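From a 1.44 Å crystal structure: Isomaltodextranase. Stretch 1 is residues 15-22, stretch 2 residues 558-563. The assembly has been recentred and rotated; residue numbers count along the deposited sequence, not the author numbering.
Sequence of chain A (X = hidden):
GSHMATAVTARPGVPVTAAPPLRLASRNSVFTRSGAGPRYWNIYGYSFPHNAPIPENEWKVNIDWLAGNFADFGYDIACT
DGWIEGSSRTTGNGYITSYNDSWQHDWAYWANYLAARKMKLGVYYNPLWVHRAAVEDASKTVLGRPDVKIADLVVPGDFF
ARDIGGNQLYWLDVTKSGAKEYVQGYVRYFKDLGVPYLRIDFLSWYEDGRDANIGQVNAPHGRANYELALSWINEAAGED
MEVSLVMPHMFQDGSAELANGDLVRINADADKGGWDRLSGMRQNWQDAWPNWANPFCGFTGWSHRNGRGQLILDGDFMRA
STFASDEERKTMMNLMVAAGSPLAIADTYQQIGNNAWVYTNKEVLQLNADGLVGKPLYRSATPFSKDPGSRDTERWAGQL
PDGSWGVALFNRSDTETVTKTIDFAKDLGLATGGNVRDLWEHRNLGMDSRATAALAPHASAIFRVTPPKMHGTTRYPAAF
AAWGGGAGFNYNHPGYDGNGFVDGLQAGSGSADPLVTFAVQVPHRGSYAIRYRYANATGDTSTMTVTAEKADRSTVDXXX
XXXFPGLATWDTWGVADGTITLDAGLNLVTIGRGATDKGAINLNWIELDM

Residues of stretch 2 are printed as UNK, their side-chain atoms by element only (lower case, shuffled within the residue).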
ATOM      1  N   PRO A  15     -15.019  32.647 -12.466  1.00 57.45           N
ATOM      2  CA  PRO A  15     -15.841  31.652 -11.775  1.00 56.64           C
ATOM      3  C   PRO A  15     -15.571  30.237 -12.275  1.00 54.46           C
ATOM      4  O   PRO A  15     -15.207  30.055 -13.437  1.00 53.33           O
ATOM      5  CB  PRO A  15     -17.275  32.079 -12.114  1.00 57.95           C
ATOM      6  CG  PRO A  15     -17.177  33.529 -12.449  1.00 58.78           C
ATOM      7  CD  PRO A  15     -15.835  33.696 -13.100  1.00 58.18           C
ATOM      8  N   VAL A  16     -15.734  29.248 -11.402  1.00 51.13           N
ATOM      9  CA  VAL A  16     -15.489  27.860 -11.789  1.00 49.14           C
ATOM     10  C   VAL A  16     -16.610  27.360 -12.700  1.00 45.95           C
ATOM     11  O   VAL A  16     -17.732  27.862 -12.652  1.00 47.40           O
ATOM     12  CB  VAL A  16     -15.306  26.921 -10.568  1.00 48.26           C
ATOM     13  CG1 VAL A  16     -14.184  27.427  -9.671  1.00 48.80           C
ATOM     14  CG2 VAL A  16     -16.606  26.758  -9.785  1.00 48.63           C
ATOM     15  N   THR A  17     -16.281  26.378 -13.535  1.00 43.82           N
ATOM     16  CA  THR A  17     -17.212  25.779 -14.483  1.00 41.48           C
ATOM     17  C   THR A  17     -17.204  24.267 -14.294  1.00 41.40           C
ATOM     18  O   THR A  17     -16.234  23.710 -13.769  1.00 39.26           O
ATOM     19  CB  THR A  17     -16.823  26.107 -15.936  1.00 41.21           C
ATOM     20  OG1 THR A  17     -15.447  25.780 -16.163  1.00 38.78           O
ATOM     21  CG2 THR A  17     -17.022  27.600 -16.228  1.00 42.21           C
ATOM     22  N   ALA A  18     -18.283  23.610 -14.708  1.00 38.71           N
ATOM     23  CA  ALA A  18     -18.396  22.164 -14.601  1.00 37.31           C
ATOM     24  C   ALA A  18     -17.321  21.504 -15.459  1.00 35.76           C
ATOM     25  O   ALA A  18     -16.977  21.994 -16.532  1.00 32.97           O
ATOM     26  CB  ALA A  18     -19.787  21.696 -15.022  1.00 38.17           C
ATOM     27  N   ALA A  19     -16.779  20.392 -14.963  1.00 32.45           N
ATOM     28  CA  ALA A  19     -15.741  19.660 -15.675  1.00 31.63           C
ATOM     29  C   ALA A  19     -16.107  18.186 -15.714  1.00 28.63           C
ATOM     30  O   ALA A  19     -16.784  17.695 -14.818  1.00 29.32           O
ATOM     31  CB  ALA A  19     -14.395  19.848 -14.987  1.00 30.66           C
ATOM     32  N   PRO A  20     -15.652  17.467 -16.745  1.00 28.89           N
ATOM     33  CA  PRO A  20     -15.820  16.022 -16.719  1.00 28.10           C
ATOM     34  C   PRO A  20     -14.880  15.359 -15.695  1.00 26.15           C
ATOM     35  O   PRO A  20     -13.918  15.993 -15.256  1.00 25.89           O
ATOM     36  CB  PRO A  20     -15.462  15.581 -18.135  1.00 29.88           C
ATOM     37  CG  PRO A  20     -14.725  16.715 -18.755  1.00 29.64           C
ATOM     38  CD  PRO A  20     -14.849  17.927 -17.887  1.00 29.75           C
ATOM     39  N   PRO A  21     -15.174  14.106 -15.315  1.00 24.35           N
ATOM     40  CA  PRO A  21     -14.264  13.410 -14.387  1.00 24.34           C
ATOM     41  C   PRO A  21     -12.886  13.198 -14.994  1.00 24.62           C
ATOM     42  O   PRO A  21     -12.736  13.052 -16.205  1.00 25.75           O
ATOM     43  CB  PRO A  21     -14.984  12.084 -14.129  1.00 24.28           C
ATOM     44  CG  PRO A  21     -15.816  11.855 -15.342  1.00 24.79           C
ATOM     45  CD  PRO A  21     -16.272  13.228 -15.758  1.00 25.20           C
ATOM     46  N   LEU A  22     -11.864  13.191 -14.136  1.00 22.65           N
ATOM     47  CA  LEU A  22     -10.519  12.798 -14.546  1.00 22.99           C
ATOM     48  C   LEU A  22     -10.506  11.302 -14.878  1.00 20.39           C
ATOM     49  O   LEU A  22     -11.252  10.530 -14.276  1.00 22.74           O
ATOM     50  CB  LEU A  22      -9.546  13.048 -13.388  1.00 22.46           C
ATOM     51  CG  LEU A  22      -9.294  14.493 -12.970  1.00 24.08           C
ATOM     52  CD1 LEU A  22      -8.220  14.522 -11.898  1.00 25.65           C
ATOM     53  CD2 LEU A  22      -8.881  15.361 -14.148  1.00 24.85           C
ATOM     54  N   UNK A 558     -17.586  19.303  -7.069  1.00 33.03           N
ATOM     55  CA  UNK A 558     -16.986  19.250  -8.377  1.00 32.29           C
ATOM     56  C   UNK A 558     -17.575  18.110  -9.166  1.00 29.50           C
ATOM     57  O   UNK A 558     -18.634  17.609  -8.811  1.00 32.62           O
ATOM     58  N   UNK A 559     -16.893  17.676 -10.238  1.00 31.36           N
ATOM     59  CA  UNK A 559     -15.648  18.247 -10.728  1.00 31.61           C
ATOM     60  C   UNK A 559     -15.895  19.634 -11.298  1.00 34.11           C
ATOM     61  O   UNK A 559     -16.905  19.847 -11.980  1.00 35.02           O
ATOM     62  c   UNK A 559     -16.067  16.082 -11.722  1.00 31.19           C
ATOM     63  c   UNK A 559     -17.328  16.528 -11.040  1.00 30.28           C
ATOM     64  c   UNK A 559     -15.202  17.278 -11.833  1.00 30.65           C
ATOM     65  N   UNK A 560     -15.002  20.559 -10.988  1.00 33.83           N
ATOM     66  CA  UNK A 560     -15.025  21.890 -11.576  1.00 35.52           C
ATOM     67  C   UNK A 560     -13.633  22.281 -12.043  1.00 35.56           C
ATOM     68  O   UNK A 560     -12.623  21.873 -11.460  1.00 31.65           O
ATOM     69  c   UNK A 560     -15.569  22.969 -10.606  1.00 36.06           C
ATOM     70  c   UNK A 560     -14.721  23.072  -9.341  1.00 37.36           C
ATOM     71  c   UNK A 560     -17.032  22.704 -10.273  1.00 36.61           C
ATOM     72  N   UNK A 561     -13.584  23.075 -13.104  1.00 34.40           N
ATOM     73  CA  UNK A 561     -12.343  23.675 -13.550  1.00 32.47           C
ATOM     74  C   UNK A 561     -12.077  24.864 -12.657  1.00 34.35           C
ATOM     75  O   UNK A 561     -12.910  25.775 -12.562  1.00 36.36           O
ATOM     76  n   UNK A 561     -11.740  22.089 -16.276  1.00 29.84           N
ATOM     77  n   UNK A 561     -13.435  21.665 -17.517  1.00 31.30           N
ATOM     78  c   UNK A 561     -12.221  21.260 -17.184  1.00 29.39           C
ATOM     79  c   UNK A 561     -12.439  24.152 -15.003  1.00 32.90           C
ATOM     80  c   UNK A 561     -13.745  22.785 -16.786  1.00 29.71           C
ATOM     81  c   UNK A 561     -12.679  23.055 -15.994  1.00 31.32           C
ATOM     82  N   UNK A 562     -10.931  24.848 -11.985  1.00 32.03           N
ATOM     83  CA  UNK A 562     -10.443  25.973 -11.212  1.00 30.60           C
ATOM     84  C   UNK A 562      -9.371  26.651 -12.057  1.00 30.48           C
ATOM     85  O   UNK A 562      -8.564  25.974 -12.697  1.00 30.93           O
ATOM     86  c   UNK A 562     -10.971  24.847  -9.031  1.00 30.92           C
ATOM     87  c   UNK A 562      -9.261  26.671  -9.094  1.00 31.33           C
ATOM     88  c   UNK A 562      -9.877  25.505  -9.849  1.00 30.02           C
ATOM     89  N   UNK A 563      -9.386  27.982 -12.117  1.00 30.82           N
ATOM     90  CA  UNK A 563      -8.498  28.701 -13.018  1.00 30.19           C
ATOM     91  C   UNK A 563      -7.276  29.227 -12.300  1.00 29.34           C
ATOM     92  O   UNK A 563      -7.359  29.623 -11.137  1.00 32.54           O
ATOM     93  c   UNK A 563      -9.256  29.856 -13.702  1.00 32.49           C
ATOM     94  o   UNK A 563     -10.346  29.345 -14.446  1.00 35.15           O
TER
HETATM   95  O   HOH W   1     -12.517  28.176 -13.941  1.00 38.60           O

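Position 558 has backbone atoms and nothing beyond CA. Its phi of 73° by itself favours glycine, and an ideal CB would be crowded within its own strand, 3.1 Å from the N of position 560; nothing on stretch 1 lies near enough to matter. The residue is Gly558.

Position 559 carries three carbons that close a ring onto the backbone N, and the peptide bond before it is cis. The CB of position 559 lies 4.1 Å from Ala19 CB, an apolar contact in keeping with a CA-to-CB bond directed toward stretch 1. Only proline builds such a ring, so this is Pro559. Its CG lies 4.2 Å from Pro21 CA. Its carbonyl accepts a hydrogen bond: Ala19 N donates to Pro559 O at 3.0 Å, with an N-H...O angle of 152°.

Position 560 shows one carbon bearing two more, three in all. Its CB meets Val16 CB at 4.0 Å, and its CA makes a CA-H...O contact of 3.1 Å with Thr17 O. Branching at CB with three carbons in all identifies valine, Val560, with chi1 at -65° (m).

Position 561 has one carbon leading to a five-membered ring of three carbons and two nitrogens. Ala19 CB sits 3.3 Å from the ring centroid and 14° off the ring normal, a CH-pi contact over one face. The ring is the imidazole of histidine, His561, with chi1 of -63° and chi2 of -68°. Thr17 OG1 approaches at the edge, 3.5 Å from CD2.

Position 562 again has one carbon carrying two carbons. Its CA-to-CB bond points away from stretch 1, yet one of the two outer carbons still reaches within 4.2 Å of Val16 CG1. This is Val562, here with chi1 at 175° (t); the carbon in question is CG2.

Position 563 has one carbon followed by one oxygen and makes no direct contact, which makes it Ser563 by composition alone. Its OG lies 2.5 Å from the water oxygen, and that water donates to His561 O at 2.8 Å and weakly to Pro15 O at 3.3 Å.

The contact therefore combines a short backbone pairing with side-chain packing. His561 N donates to Thr17 O at 2.8 Å and 154°, which together with the Ala19 N bond to Pro559 O flanks the antiparallel, non-hydrogen-bonded pair Ala18 and Val560, whose CA atoms are 4.5 Å apart. The contact buries 454 Å², both sides summed, and its touching residues are at least 538 apart in sequence.

Stretch 2 558-563: GPVHVS
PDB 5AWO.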